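PDB 3TQC: pantothenate kinase from Coxiella burnetii, which catalyses the ATP-dependent phosphorylation of (R)-pantothenate to (R)-4'-phosphopantothenate, the first step of coenzyme A biosynthesis. Local coordinates for residues 33-38 with 53-58; 57-62 with 303-308; 67-72 with 316-321; 111-116 with 125-130. All blocks are in the same frame, centred on the assembly; numbering follows the deposited sequence.

Contact 1. Residues 33-38 with 53-58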
loop_
_atom_site.group_PDB
_atom_site.type_symbol
_atom_site.label_atom_id
_atom_site.label_comp_id
_atom_site.label_asym_id
_atom_site.label_seq_id
_atom_site.Cartn_x
_atom_site.Cartn_y
_atom_site.Cartn_z
ATOM N N LEU B 33 20.728 -14.473 19.269
ATOM C CA LEU B 33 19.315 -14.281 19.599
ATOM C C LEU B 33 18.850 -15.351 20.573
ATOM O O LEU B 33 18.426 -16.451 20.179
ATOM C CB LEU B 33 18.448 -14.280 18.336
ATOM C CG LEU B 33 18.338 -12.940 17.614
ATOM C CD1 LEU B 33 17.534 -11.967 18.440
ATOM C CD2 LEU B 33 19.691 -12.342 17.323
ATOM N N THR B 34 18.923 -15.000 21.851
ATOM C CA THR B 34 18.584 -15.904 22.936
ATOM C C THR B 34 17.498 -15.252 23.784
ATOM O O THR B 34 17.601 -14.072 24.124
ATOM C CB THR B 34 19.827 -16.216 23.784
ATOM O OG1 THR B 34 19.478 -17.143 24.820
ATOM C CG2 THR B 34 20.418 -14.941 24.397
ATOM N N LEU B 35 16.441 -16.001 24.089
ATOM C CA LEU B 35 15.389 -15.486 24.958
ATOM C C LEU B 35 15.961 -15.202 26.331
ATOM O O LEU B 35 16.744 -15.977 26.865
ATOM C CB LEU B 35 14.217 -16.454 25.087
ATOM C CG LEU B 35 13.295 -16.572 23.879
ATOM C CD1 LEU B 35 12.196 -17.532 24.246
ATOM C CD2 LEU B 35 12.718 -15.225 23.436
ATOM N N THR B 36 15.572 -14.064 26.876
ATOM C CA THR B 36 16.027 -13.637 28.186
ATOM C C THR B 36 14.927 -13.902 29.203
ATOM O O THR B 36 13.782 -14.174 28.835
ATOM C CB THR B 36 16.328 -12.130 28.198
ATOM O OG1 THR B 36 16.731 -11.734 29.512
ATOM C CG2 THR B 36 15.100 -11.354 27.837
ATOM N N GLU B 37 15.271 -13.784 30.478
ATOM C CA GLU B 37 14.281 -13.879 31.536
ATOM C C GLU B 37 13.197 -12.812 31.353
ATOM O O GLU B 37 12.022 -13.094 31.554
ATOM C CB GLU B 37 14.933 -13.741 32.909
ATOM C CG GLU B 37 14.028 -14.165 34.052
ATOM C CD GLU B 37 14.650 -13.923 35.415
ATOM O OE1 GLU B 37 15.797 -13.408 35.471
ATOM O OE2 GLU B 37 13.991 -14.252 36.431
ATOM N N SER B 38 13.591 -11.599 30.960
ATOM C CA SER B 38 12.622 -10.540 30.668
ATOM C C SER B 38 11.651 -10.934 29.553
ATOM O O SER B 38 10.454 -10.690 29.677
ATOM C CB SER B 38 13.325 -9.234 30.299
ATOM O OG SER B 38 12.396 -8.259 29.854
ATOM N N LYS B 53 10.209 -23.582 21.847
ATOM C CA LYS B 53 10.883 -23.914 20.607
ATOM C C LYS B 53 10.462 -22.974 19.507
ATOM O O LYS B 53 11.304 -22.322 18.879
ATOM C CB LYS B 53 10.561 -25.357 20.212
ATOM C CG LYS B 53 11.307 -25.846 19.007
ATOM C CD LYS B 53 11.009 -27.316 18.725
ATOM C CE LYS B 53 11.739 -27.758 17.485
ATOM N NZ LYS B 53 13.200 -27.659 17.697
ATOM N N GLU B 54 9.154 -22.894 19.302
ATOM C CA GLU B 54 8.578 -22.108 18.218
ATOM C C GLU B 54 8.858 -20.619 18.404
ATOM O O GLU B 54 9.175 -19.928 17.434
ATOM C CB GLU B 54 7.066 -22.380 18.129
ATOM C CG GLU B 54 6.340 -21.704 16.992
ATOM C CD GLU B 54 6.592 -22.323 15.618
ATOM O OE1 GLU B 54 7.321 -23.317 15.505
ATOM O OE2 GLU B 54 6.057 -21.776 14.640
ATOM N N VAL B 55 8.758 -20.136 19.642
ATOM C CA VAL B 55 9.094 -18.750 19.952
ATOM C C VAL B 55 10.560 -18.482 19.666
ATOM O O VAL B 55 10.905 -17.459 19.059
ATOM C CB VAL B 55 8.872 -18.401 21.442
ATOM C CG1 VAL B 55 9.420 -17.010 21.732
ATOM C CG2 VAL B 55 7.410 -18.475 21.814
ATOM N N THR B 56 11.429 -19.385 20.113
ATOM C CA THR B 56 12.847 -19.181 19.947
ATOM C C THR B 56 13.247 -19.239 18.468
ATOM O O THR B 56 14.019 -18.411 18.009
ATOM C CB THR B 56 13.687 -20.200 20.738
ATOM O OG1 THR B 56 13.337 -20.142 22.125
ATOM C CG2 THR B 56 15.166 -19.886 20.589
ATOM N N GLU B 57 12.706 -20.211 17.738
ATOM C CA GLU B 57 13.173 -20.514 16.395
ATOM C C GLU B 57 12.509 -19.623 15.352
ATOM O O GLU B 57 13.155 -19.253 14.389
ATOM C CB GLU B 57 12.957 -21.997 16.050
ATOM C CG GLU B 57 13.919 -22.972 16.745
ATOM C CD GLU B 57 13.615 -24.446 16.413
ATOM O OE1 GLU B 57 12.740 -24.699 15.549
ATOM O OE2 GLU B 57 14.240 -25.346 17.011
ATOM N N ILE B 58 11.251 -19.253 15.551
ATOM C CA ILE B 58 10.527 -18.462 14.557
ATOM C C ILE B 58 10.311 -17.017 14.990
ATOM O O ILE B 58 10.770 -16.096 14.325
ATOM C CB ILE B 58 9.164 -19.087 14.226
ATOM C CG1 ILE B 58 9.325 -20.535 13.746
ATOM C CG2 ILE B 58 8.467 -18.282 13.148
ATOM C CD1 ILE B 58 9.969 -20.643 12.381
HETATM O O HOH W 1 16.448 -17.797 18.218
#
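Leu35 sits over the first turns of helix 52-84, its CA 6.7 Å from that of Thr56, where the extended run 33-36 passes the helix before turning into helix 37-42 with Thr36 at the N-cap position. This is a loop laid on a long helix that flanks the sheet of a P-loop kinase, and the stretch of helix at 55-58 is widened into a pi-type turn. Leu35 does nearly all the touching. Chi1 of -74° turns its CG to the helix side, and CD1 and CD2 both reach Val55 CG1. CD1 settles between two side chains, 3.8 Å from Val55 CG1 and 3.6 Å from Thr56 OG1, and the Leu35 and Val55 side chains cross at about a right angle. The hydroxyl of Thr56 that this methyl rests against has its hydrogen bond to Leu52 O. Leu52 and Leu60 of the same helix also touch Leu35 and widen the apolar patch. The polar link between the segments is indirect: one water donates to both backbones, at 3.1 Å from Leu33 O and at 2.5 Å from Thr56 O, the second distance so short that its exact value is doubtful.

Contact 2. Residues 57-62 with 303-308. With ADP (adenosine-5'-diphosphate), chain D.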
loop_
_atom_site.group_PDB
_atom_site.type_symbol
_atom_site.label_atom_id
_atom_site.label_comp_id
_atom_site.label_asym_id
_atom_site.label_seq_id
_atom_site.Cartn_x
_atom_site.Cartn_y
_atom_site.Cartn_z
ATOM N N GLU B 57 12.706 -20.211 17.738
ATOM C CA GLU B 57 13.173 -20.514 16.395
ATOM C C GLU B 57 12.509 -19.623 15.352
ATOM O O GLU B 57 13.155 -19.253 14.389
ATOM C CB GLU B 57 12.957 -21.997 16.050
ATOM C CG GLU B 57 13.919 -22.972 16.745
ATOM C CD GLU B 57 13.615 -24.446 16.413
ATOM O OE1 GLU B 57 12.740 -24.699 15.549
ATOM O OE2 GLU B 57 14.240 -25.346 17.011
ATOM N N ILE B 58 11.251 -19.253 15.551
ATOM C CA ILE B 58 10.527 -18.462 14.557
ATOM C C ILE B 58 10.311 -17.017 14.990
ATOM O O ILE B 58 10.770 -16.096 14.325
ATOM C CB ILE B 58 9.164 -19.087 14.226
ATOM C CG1 ILE B 58 9.325 -20.535 13.746
ATOM C CG2 ILE B 58 8.467 -18.282 13.148
ATOM C CD1 ILE B 58 9.969 -20.643 12.381
ATOM N N TYR B 59 9.629 -16.811 16.112
ATOM C CA TYR B 59 9.172 -15.462 16.484
ATOM C C TYR B 59 10.260 -14.517 16.954
ATOM O O TYR B 59 10.208 -13.319 16.671
ATOM C CB TYR B 59 8.011 -15.555 17.482
ATOM C CG TYR B 59 6.858 -16.245 16.805
ATOM C CD1 TYR B 59 6.106 -15.574 15.866
ATOM C CD2 TYR B 59 6.584 -17.591 17.033
ATOM C CE1 TYR B 59 5.080 -16.196 15.198
ATOM C CE2 TYR B 59 5.554 -18.220 16.371
ATOM C CZ TYR B 59 4.806 -17.511 15.450
ATOM O OH TYR B 59 3.780 -18.114 14.777
ATOM N N LEU B 60 11.263 -15.049 17.638
ATOM C CA LEU B 60 12.395 -14.236 18.029
ATOM C C LEU B 60 13.134 -13.693 16.797
ATOM O O LEU B 60 13.281 -12.490 16.663
ATOM C CB LEU B 60 13.324 -14.991 18.968
ATOM C CG LEU B 60 14.559 -14.206 19.427
ATOM C CD1 LEU B 60 14.162 -12.815 19.913
ATOM C CD2 LEU B 60 15.298 -14.972 20.516
ATOM N N PRO B 61 13.575 -14.570 15.880
ATOM C CA PRO B 61 14.221 -13.998 14.687
ATOM C C PRO B 61 13.270 -13.163 13.816
ATOM O O PRO B 61 13.709 -12.203 13.175
ATOM C CB PRO B 61 14.739 -15.223 13.917
ATOM C CG PRO B 61 14.125 -16.417 14.572
ATOM C CD PRO B 61 13.742 -16.029 15.966
ATOM N N LEU B 62 11.986 -13.524 13.792
ATOM C CA LEU B 62 11.005 -12.716 13.089
ATOM C C LEU B 62 11.010 -11.326 13.696
ATOM O O LEU B 62 11.038 -10.342 12.972
ATOM C CB LEU B 62 9.604 -13.340 13.141
ATOM C CG LEU B 62 8.472 -12.485 12.563
ATOM C CD1 LEU B 62 8.841 -11.948 11.185
ATOM C CD2 LEU B 62 7.130 -13.243 12.512
ATOM N N LEU B 303 4.921 -10.148 4.350
ATOM C CA LEU B 303 5.411 -11.380 4.922
ATOM C C LEU B 303 4.243 -12.337 5.105
ATOM O O LEU B 303 3.199 -11.965 5.635
ATOM C CB LEU B 303 6.067 -11.073 6.264
ATOM C CG LEU B 303 6.877 -12.157 6.959
ATOM C CD1 LEU B 303 7.949 -11.495 7.813
ATOM C CD2 LEU B 303 5.986 -13.021 7.812
ATOM N N ILE B 304 4.398 -13.561 4.638
ATOM C CA ILE B 304 3.375 -14.559 4.872
ATOM C C ILE B 304 3.977 -15.659 5.706
ATOM O O ILE B 304 5.012 -16.204 5.359
ATOM C CB ILE B 304 2.805 -15.101 3.564
ATOM C CG1 ILE B 304 2.168 -13.954 2.768
ATOM C CG2 ILE B 304 1.777 -16.195 3.836
ATOM C CD1 ILE B 304 1.967 -14.278 1.317
ATOM N N LEU B 305 3.342 -15.937 6.834
ATOM C CA LEU B 305 3.731 -17.038 7.688
ATOM C C LEU B 305 2.754 -18.138 7.388
ATOM O O LEU B 305 1.547 -17.946 7.502
ATOM C CB LEU B 305 3.617 -16.668 9.156
ATOM C CG LEU B 305 4.471 -15.533 9.672
ATOM C CD1 LEU B 305 4.084 -15.244 11.130
ATOM C CD2 LEU B 305 5.921 -15.902 9.561
ATOM N N GLU B 306 3.276 -19.277 6.974
ATOM C CA GLU B 306 2.455 -20.406 6.594
ATOM C C GLU B 306 2.579 -21.478 7.683
ATOM O O GLU B 306 3.663 -21.970 7.962
ATOM C CB GLU B 306 2.897 -20.929 5.216
ATOM C CG GLU B 306 1.990 -21.995 4.629
ATOM C CD GLU B 306 2.453 -22.491 3.264
ATOM O OE1 GLU B 306 2.505 -21.689 2.305
ATOM O OE2 GLU B 306 2.759 -23.691 3.149
ATOM N N LYS B 307 1.452 -21.814 8.299
ATOM C CA LYS B 307 1.407 -22.739 9.418
ATOM C C LYS B 307 1.044 -24.147 8.982
ATOM O O LYS B 307 0.194 -24.329 8.123
ATOM C CB LYS B 307 0.394 -22.241 10.462
ATOM C CG LYS B 307 0.896 -21.046 11.253
ATOM C CD LYS B 307 -0.197 -20.368 12.039
ATOM C CE LYS B 307 -0.519 -21.053 13.325
ATOM N NZ LYS B 307 -1.407 -20.199 14.159
ATOM N N ALA B 308 1.707 -25.142 9.570
ATOM C CA ALA B 308 1.251 -26.532 9.498
ATOM C C ALA B 308 0.136 -26.738 10.523
ATOM O O ALA B 308 -0.115 -25.864 11.345
ATOM C CB ALA B 308 2.402 -27.483 9.766
HETATM P PB ADP D . -7.115 -15.330 15.755
HETATM O O1B ADP D . -6.619 -14.236 16.646
HETATM O O2B ADP D . -6.582 -15.243 14.349
HETATM O O3B ADP D . -8.608 -15.565 15.795
HETATM P PA ADP D . -5.939 -16.895 17.806
HETATM O O1A ADP D . -4.656 -16.101 17.858
HETATM O O2A ADP D . -7.023 -16.687 18.816
HETATM O O3A ADP D . -6.575 -16.723 16.342
HETATM O "O5'" ADP D . -5.574 -18.436 17.833
HETATM C "C5'" ADP D . -6.482 -19.412 17.351
HETATM C "C4'" ADP D . -6.318 -20.694 18.155
HETATM O "O4'" ADP D . -5.085 -21.326 17.828
HETATM C "C3'" ADP D . -6.264 -20.430 19.645
HETATM O "O3'" ADP D . -6.920 -21.508 20.314
HETATM C "C2'" ADP D . -4.796 -20.383 19.989
HETATM O "O2'" ADP D . -4.552 -20.878 21.295
HETATM C "C1'" ADP D . -4.185 -21.291 18.943
HETATM N N9 ADP D . -2.865 -20.848 18.451
HETATM C C8 ADP D . -2.628 -19.717 17.772
HETATM N N7 ADP D . -1.320 -19.622 17.442
HETATM C C5 ADP D . -0.720 -20.715 17.920
HETATM C C6 ADP D . 0.651 -21.214 17.893
HETATM N N6 ADP D . 1.609 -20.471 17.285
HETATM N N1 ADP D . 0.885 -22.396 18.491
HETATM C C2 ADP D . -0.086 -23.114 19.100
HETATM N N3 ADP D . -1.371 -22.704 19.150
HETATM C C4 ADP D . -1.731 -21.528 18.580
#
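Leu62 meets Leu303 and Leu305 where helix 52-84 packs on the sheet of this P-loop kinase, its segment 57-62 nearly antiparallel (171°) to strand 303-307 with the segment axes 12.2 Å apart. That spacing is bridged by side chains alone. The tight part is at the Leu62 end. With CG anti to the backbone N (chi1 173°), Leu62 spreads its two methyls over the strand: CD1 is 3.5 Å from Leu303 CD1, and CD2 reaches tip to tip toward Leu305, 3.9 Å from its CD1. Leu112 of helix 105-116 and Leu231 of strand 229-234 also touch Leu62 in this buried layer. Toward Tyr59 the fit is looser. Its CE1 stands 4.3 Å from Leu305 CD1, which approaches the ring obliquely, while Ile58 CG2 lies over the centre of one ring face, 4.2 Å above the plane. Farther along, Lys307 does not touch segment 57-62; its chain bends at chi3 and brings NZ within 3.3 Å of ADP N7. Lys307 NZ is hydrogen-bonded to Val103 O and His311 ND1, and Trp243 pairs with the lysine in a cation-pi interaction. The contact therefore changes character along the strand: alternate leucines bind the helix by purely apolar contact, whereas Lys307 puts a nitrogen, probably charged, beside the adenine of the nucleotide.

Contact 3. Residues 67-72 with 316-321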
loop_
_atom_site.group_PDB
_atom_site.type_symbol
_atom_site.label_atom_id
_atom_site.label_comp_id
_atom_site.label_asym_id
_atom_site.label_seq_id
_atom_site.Cartn_x
_atom_site.Cartn_y
_atom_site.Cartn_z
ATOM N N SER B 67 12.613 -5.671 13.542
ATOM C CA SER B 67 13.365 -4.599 14.166
ATOM C C SER B 67 14.165 -3.857 13.102
ATOM O O SER B 67 14.228 -2.648 13.140
ATOM C CB SER B 67 14.275 -5.110 15.293
ATOM O OG SER B 67 14.880 -4.041 16.001
ATOM N N PHE B 68 14.744 -4.573 12.139
ATOM C CA PHE B 68 15.501 -3.901 11.065
ATOM C C PHE B 68 14.637 -2.855 10.377
ATOM O O PHE B 68 15.092 -1.739 10.109
ATOM C CB PHE B 68 16.015 -4.868 10.001
ATOM C CG PHE B 68 17.238 -5.634 10.399
ATOM C CD1 PHE B 68 18.463 -5.025 10.424
ATOM C CD2 PHE B 68 17.150 -6.982 10.723
ATOM C CE1 PHE B 68 19.595 -5.740 10.797
ATOM C CE2 PHE B 68 18.259 -7.693 11.077
ATOM C CZ PHE B 68 19.486 -7.075 11.119
ATOM N N TYR B 69 13.396 -3.224 10.085
ATOM C CA TYR B 69 12.485 -2.324 9.378
ATOM C C TYR B 69 12.128 -1.127 10.227
ATOM O O TYR B 69 12.123 -0.011 9.738
ATOM C CB TYR B 69 11.196 -3.036 8.940
ATOM C CG TYR B 69 11.368 -3.874 7.707
ATOM C CD1 TYR B 69 10.856 -3.464 6.487
ATOM C CD2 TYR B 69 12.051 -5.089 7.756
ATOM C CE1 TYR B 69 11.022 -4.242 5.339
ATOM C CE2 TYR B 69 12.215 -5.872 6.618
ATOM C CZ TYR B 69 11.711 -5.434 5.411
ATOM O OH TYR B 69 11.883 -6.205 4.276
ATOM N N VAL B 70 11.828 -1.349 11.499
ATOM C CA VAL B 70 11.445 -0.246 12.363
ATOM C C VAL B 70 12.613 0.717 12.556
ATOM O O VAL B 70 12.432 1.925 12.436
ATOM C CB VAL B 70 10.935 -0.726 13.712
ATOM C CG1 VAL B 70 10.618 0.439 14.607
ATOM C CG2 VAL B 70 9.731 -1.608 13.511
ATOM N N THR B 71 13.802 0.197 12.851
ATOM C CA THR B 71 14.930 1.089 13.147
ATOM C C THR B 71 15.395 1.797 11.863
ATOM O O THR B 71 15.839 2.925 11.916
ATOM C CB THR B 71 16.113 0.380 13.863
ATOM O OG1 THR B 71 16.816 -0.428 12.931
ATOM C CG2 THR B 71 15.643 -0.480 15.030
ATOM N N ALA B 72 15.254 1.140 10.713
ATOM C CA ALA B 72 15.506 1.788 9.417
ATOM C C ALA B 72 14.600 2.998 9.203
ATOM O O ALA B 72 15.062 4.056 8.751
ATOM C CB ALA B 72 15.340 0.795 8.252
ATOM N N VAL B 316 7.966 -19.280 5.332
ATOM C CA VAL B 316 7.876 -17.818 5.415
ATOM C C VAL B 316 8.153 -17.207 4.053
ATOM O O VAL B 316 9.119 -17.569 3.390
ATOM C CB VAL B 316 8.881 -17.243 6.434
ATOM C CG1 VAL B 316 8.711 -15.753 6.567
ATOM C CG2 VAL B 316 8.702 -17.930 7.776
ATOM N N TYR B 317 7.262 -16.317 3.617
ATOM C CA TYR B 317 7.462 -15.533 2.406
ATOM C C TYR B 317 7.751 -14.114 2.843
ATOM O O TYR B 317 7.065 -13.584 3.700
ATOM C CB TYR B 317 6.213 -15.531 1.543
ATOM C CG TYR B 317 5.832 -16.866 0.959
ATOM C CD1 TYR B 317 6.236 -17.223 -0.316
ATOM C CD2 TYR B 317 5.042 -17.767 1.671
ATOM C CE1 TYR B 317 5.876 -18.438 -0.865
ATOM C CE2 TYR B 317 4.674 -18.987 1.120
ATOM C CZ TYR B 317 5.101 -19.315 -0.142
ATOM O OH TYR B 317 4.749 -20.530 -0.699
ATOM N N LEU B 318 8.767 -13.493 2.268
ATOM C CA LEU B 318 9.073 -12.112 2.589
ATOM C C LEU B 318 9.300 -11.392 1.272
ATOM O O LEU B 318 10.117 -11.827 0.442
ATOM C CB LEU B 318 10.320 -12.033 3.490
ATOM C CG LEU B 318 10.878 -10.645 3.855
ATOM C CD1 LEU B 318 9.903 -9.793 4.648
ATOM C CD2 LEU B 318 12.160 -10.823 4.645
ATOM N N ARG B 319 8.577 -10.301 1.071
ATOM C CA ARG B 319 8.733 -9.512 -0.146
ATOM C C ARG B 319 10.189 -9.112 -0.364
ATOM O O ARG B 319 10.884 -8.666 0.569
ATOM C CB ARG B 319 7.861 -8.258 -0.117
ATOM C CG ARG B 319 6.385 -8.490 -0.479
ATOM C CD ARG B 319 6.188 -8.900 -1.941
ATOM N NE ARG B 319 6.815 -7.941 -2.852
ATOM C CZ ARG B 319 6.274 -6.790 -3.260
ATOM N NH1 ARG B 319 5.060 -6.438 -2.881
ATOM N NH2 ARG B 319 6.963 -5.988 -4.072
ATOM N N LYS B 320 10.660 -9.284 -1.595
ATOM C CA LYS B 320 12.018 -8.874 -1.918
ATOM C C LYS B 320 12.100 -7.357 -1.867
ATOM O O LYS B 320 11.163 -6.670 -2.252
ATOM C CB LYS B 320 12.424 -9.363 -3.289
ATOM C CG LYS B 320 12.387 -10.867 -3.439
ATOM C CD LYS B 320 12.725 -11.274 -4.861
ATOM C CE LYS B 320 12.775 -12.785 -5.027
ATOM N NZ LYS B 320 12.847 -13.215 -6.451
ATOM N N ILE B 321 13.214 -6.842 -1.377
ATOM C CA ILE B 321 13.433 -5.411 -1.358
ATOM C C ILE B 321 14.763 -5.108 -2.020
ATOM O O ILE B 321 15.464 -6.013 -2.528
ATOM C CB ILE B 321 13.367 -4.817 0.080
ATOM C CG1 ILE B 321 14.405 -5.434 1.023
ATOM C CG2 ILE B 321 12.017 -5.039 0.692
ATOM C CD1 ILE B 321 14.666 -4.533 2.268
ATOM O OXT ILE B 321 15.157 -3.945 -2.082
HETATM O O HOH W 2 9.982 -6.917 2.743
#
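The Tyr69 ring points from helix 52-84 to the C-terminal end of the chain, where Ile321 CD1 approaches it obliquely, 4.4 Å from CZ. Phe229 meets the same ring edge-to-face, and Tyr93 of strand 93-99 touches the tyrosine as well. The setting is the mixed sheet of a P-loop kinase, with the long helix packed against one side of it and strand 313-319 next to the outermost strand 16-20. Tyr69 and Ile321 come from opposite directions and meet at the phenol oxygen: Tyr69 OH is 3.8 Å from Ile321 CG2, and CD1 of that isoleucine is equally near. Ile321 CG1 stands between the backbone N and the carbonyl carbon (chi1 59°), which lets both branches of the side chain face the hydroxyl. Leu318, next to last in strand 313-319, brings CD1 to 4.1 Å from Tyr69 OH. The second subunit closes in on this corner, with its Leu76 packed on Tyr69, its Leu84 on Leu318, and its Tyr81 OH hydrogen-bonded to Ile321 N. Between the segments themselves the polar link is a single water, modelled 2.5 Å from Tyr69 OH, a short distance whose exact length is doubtful, and donating to Arg319 O at 2.9 Å.

Contact 4. Residues 111-116 with 125-130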
loop_
_atom_site.group_PDB
_atom_site.type_symbol
_atom_site.label_atom_id
_atom_site.label_comp_id
_atom_site.label_asym_id
_atom_site.label_seq_id
_atom_site.Cartn_x
_atom_site.Cartn_y
_atom_site.Cartn_z
ATOM N N VAL B 111 2.845 -12.275 20.852
ATOM C CA VAL B 111 4.208 -12.769 20.923
ATOM C C VAL B 111 5.172 -11.709 20.395
ATOM O O VAL B 111 6.197 -11.419 21.035
ATOM C CB VAL B 111 4.394 -14.054 20.138
ATOM C CG1 VAL B 111 5.893 -14.385 20.017
ATOM C CG2 VAL B 111 3.619 -15.163 20.819
ATOM N N LEU B 112 4.813 -11.133 19.241
ATOM C CA LEU B 112 5.611 -10.078 18.632
ATOM C C LEU B 112 5.640 -8.821 19.484
ATOM O O LEU B 112 6.652 -8.135 19.496
ATOM C CB LEU B 112 5.127 -9.755 17.217
ATOM C CG LEU B 112 5.447 -10.817 16.149
ATOM C CD1 LEU B 112 5.082 -10.287 14.759
ATOM C CD2 LEU B 112 6.901 -11.244 16.189
ATOM N N LYS B 113 4.551 -8.518 20.190
ATOM C CA LYS B 113 4.514 -7.345 21.066
ATOM C C LYS B 113 5.547 -7.506 22.168
ATOM O O LYS B 113 6.329 -6.593 22.408
ATOM C CB LYS B 113 3.124 -7.107 21.666
ATOM C CG LYS B 113 3.079 -6.092 22.847
ATOM C CD LYS B 113 1.659 -6.020 23.426
ATOM C CE LYS B 113 1.482 -4.972 24.551
ATOM N NZ LYS B 113 2.603 -5.017 25.537
ATOM N N ALA B 114 5.564 -8.665 22.816
ATOM C CA ALA B 114 6.560 -8.946 23.836
ATOM C C ALA B 114 7.982 -8.907 23.276
ATOM O O ALA B 114 8.841 -8.275 23.861
ATOM C CB ALA B 114 6.291 -10.286 24.509
ATOM N N LEU B 115 8.213 -9.560 22.141
ATOM C CA LEU B 115 9.552 -9.667 21.569
ATOM C C LEU B 115 10.059 -8.371 20.960
ATOM O O LEU B 115 11.199 -7.999 21.180
ATOM C CB LEU B 115 9.604 -10.765 20.506
ATOM C CG LEU B 115 9.461 -12.198 21.030
ATOM C CD1 LEU B 115 9.505 -13.196 19.856
ATOM C CD2 LEU B 115 10.529 -12.504 22.024
ATOM N N LEU B 116 9.223 -7.682 20.193
ATOM C CA LEU B 116 9.646 -6.425 19.599
ATOM C C LEU B 116 10.051 -5.403 20.656
ATOM O O LEU B 116 10.913 -4.572 20.401
ATOM C CB LEU B 116 8.574 -5.842 18.691
ATOM C CG LEU B 116 8.434 -6.560 17.342
ATOM C CD1 LEU B 116 7.239 -6.050 16.584
ATOM C CD2 LEU B 116 9.690 -6.359 16.530
ATOM N N VAL B 125 5.542 -0.915 22.538
ATOM C CA VAL B 125 4.849 -1.635 21.488
ATOM C C VAL B 125 3.415 -1.872 21.882
ATOM O O VAL B 125 3.156 -2.382 22.964
ATOM C CB VAL B 125 5.554 -2.961 21.177
ATOM C CG1 VAL B 125 4.957 -3.610 19.913
ATOM C CG2 VAL B 125 7.047 -2.705 20.998
ATOM N N GLU B 126 2.491 -1.503 20.998
ATOM C CA GLU B 126 1.056 -1.651 21.268
ATOM C C GLU B 126 0.361 -2.491 20.239
ATOM O O GLU B 126 0.747 -2.503 19.082
ATOM C CB GLU B 126 0.357 -0.297 21.314
ATOM C CG GLU B 126 0.884 0.597 22.383
ATOM C CD GLU B 126 0.450 0.202 23.778
ATOM O OE1 GLU B 126 -0.013 -0.940 24.014
ATOM O OE2 GLU B 126 0.592 1.052 24.669
ATOM N N VAL B 127 -0.685 -3.185 20.673
ATOM C CA VAL B 127 -1.476 -3.989 19.769
ATOM C C VAL B 127 -2.868 -3.392 19.660
ATOM O O VAL B 127 -3.515 -3.097 20.687
ATOM C CB VAL B 127 -1.543 -5.433 20.249
ATOM C CG1 VAL B 127 -2.603 -6.234 19.464
ATOM C CG2 VAL B 127 -0.173 -6.075 20.117
ATOM N N ILE B 128 -3.303 -3.176 18.417
ATOM C CA ILE B 128 -4.675 -2.772 18.123
ATOM C C ILE B 128 -5.354 -3.924 17.415
ATOM O O ILE B 128 -4.898 -4.338 16.355
ATOM C CB ILE B 128 -4.771 -1.569 17.149
ATOM C CG1 ILE B 128 -4.091 -0.342 17.710
ATOM C CG2 ILE B 128 -6.236 -1.252 16.846
ATOM C CD1 ILE B 128 -4.463 -0.108 19.096
ATOM N N THR B 129 -6.441 -4.432 17.989
ATOM C CA THR B 129 -7.242 -5.432 17.300
ATOM C C THR B 129 -8.348 -4.696 16.590
ATOM O O THR B 129 -8.980 -3.804 17.141
ATOM C CB THR B 129 -7.815 -6.557 18.228
ATOM O OG1 THR B 129 -8.674 -7.411 17.454
ATOM C CG2 THR B 129 -8.609 -5.996 19.378
ATOM N N THR B 130 -8.566 -5.073 15.350
ATOM C CA THR B 130 -9.602 -4.480 14.540
ATOM C C THR B 130 -11.020 -4.849 15.034
ATOM O O THR B 130 -11.979 -4.139 14.738
ATOM C CB THR B 130 -9.345 -4.850 13.064
ATOM O OG1 THR B 130 -8.562 -3.800 12.438
ATOM C CG2 THR B 130 -10.586 -5.043 12.342
#
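Val125 and Lys113 carry this contact, in which the last turns of helix 105-116 lie on edge strand 125-129 of the P-loop kinase sheet. The segment axes run almost antiparallel, at 167° and 8.0 Å apart, the helix having led away from the nucleotide loop and the strand returning. Val125 pushes its two methyls against the helix: CG1 comes 3.9 Å from Lys113 CA, while CG2 is 4.2 Å from Leu116 CB. The Lys113 side chain continues the contact past the Val125 carbonyl. Its CG is anti to the backbone N (chi1 167°) and the chain stays extended as far as CE and runs across the strand, bending at chi4, with its methylenes over Val125 O and against Val127, whose CG2 is 3.8 Å from Lys113 CD. The aliphatic part of the lysine thus does the packing at a partly exposed edge. Its ammonium end is near Glu126 but not paired with it: Lys113 NZ and Glu126 OE1 are 5.1 Å apart, and Lys113 CE lies 3.5 Å from Val125 O.

In the fold
Helix 52-84 joins three of the four contacts: contact 1 uses its start, contact 2 the next turns, sharing Glu57 and Ile58 with contact 1, and contact 3 a stretch further on. Contacts 2 and 3 are buried and reach the neighbouring strands 303-307 and 313-319, whereas contacts 1 and 4 are partly buried, and contact 4 is on outermost strand 125-129, at the far end of the sheet from strand 16-20. Leu115 of helix 105-116 touches both Leu35 and Tyr59, tying contact 4 to contacts 1 and 2. The chemistry follows position: contact 2 is wholly apolar between its segments, contacts 1 and 3 add a bridging water, and contact 4 relies on lysine methylenes.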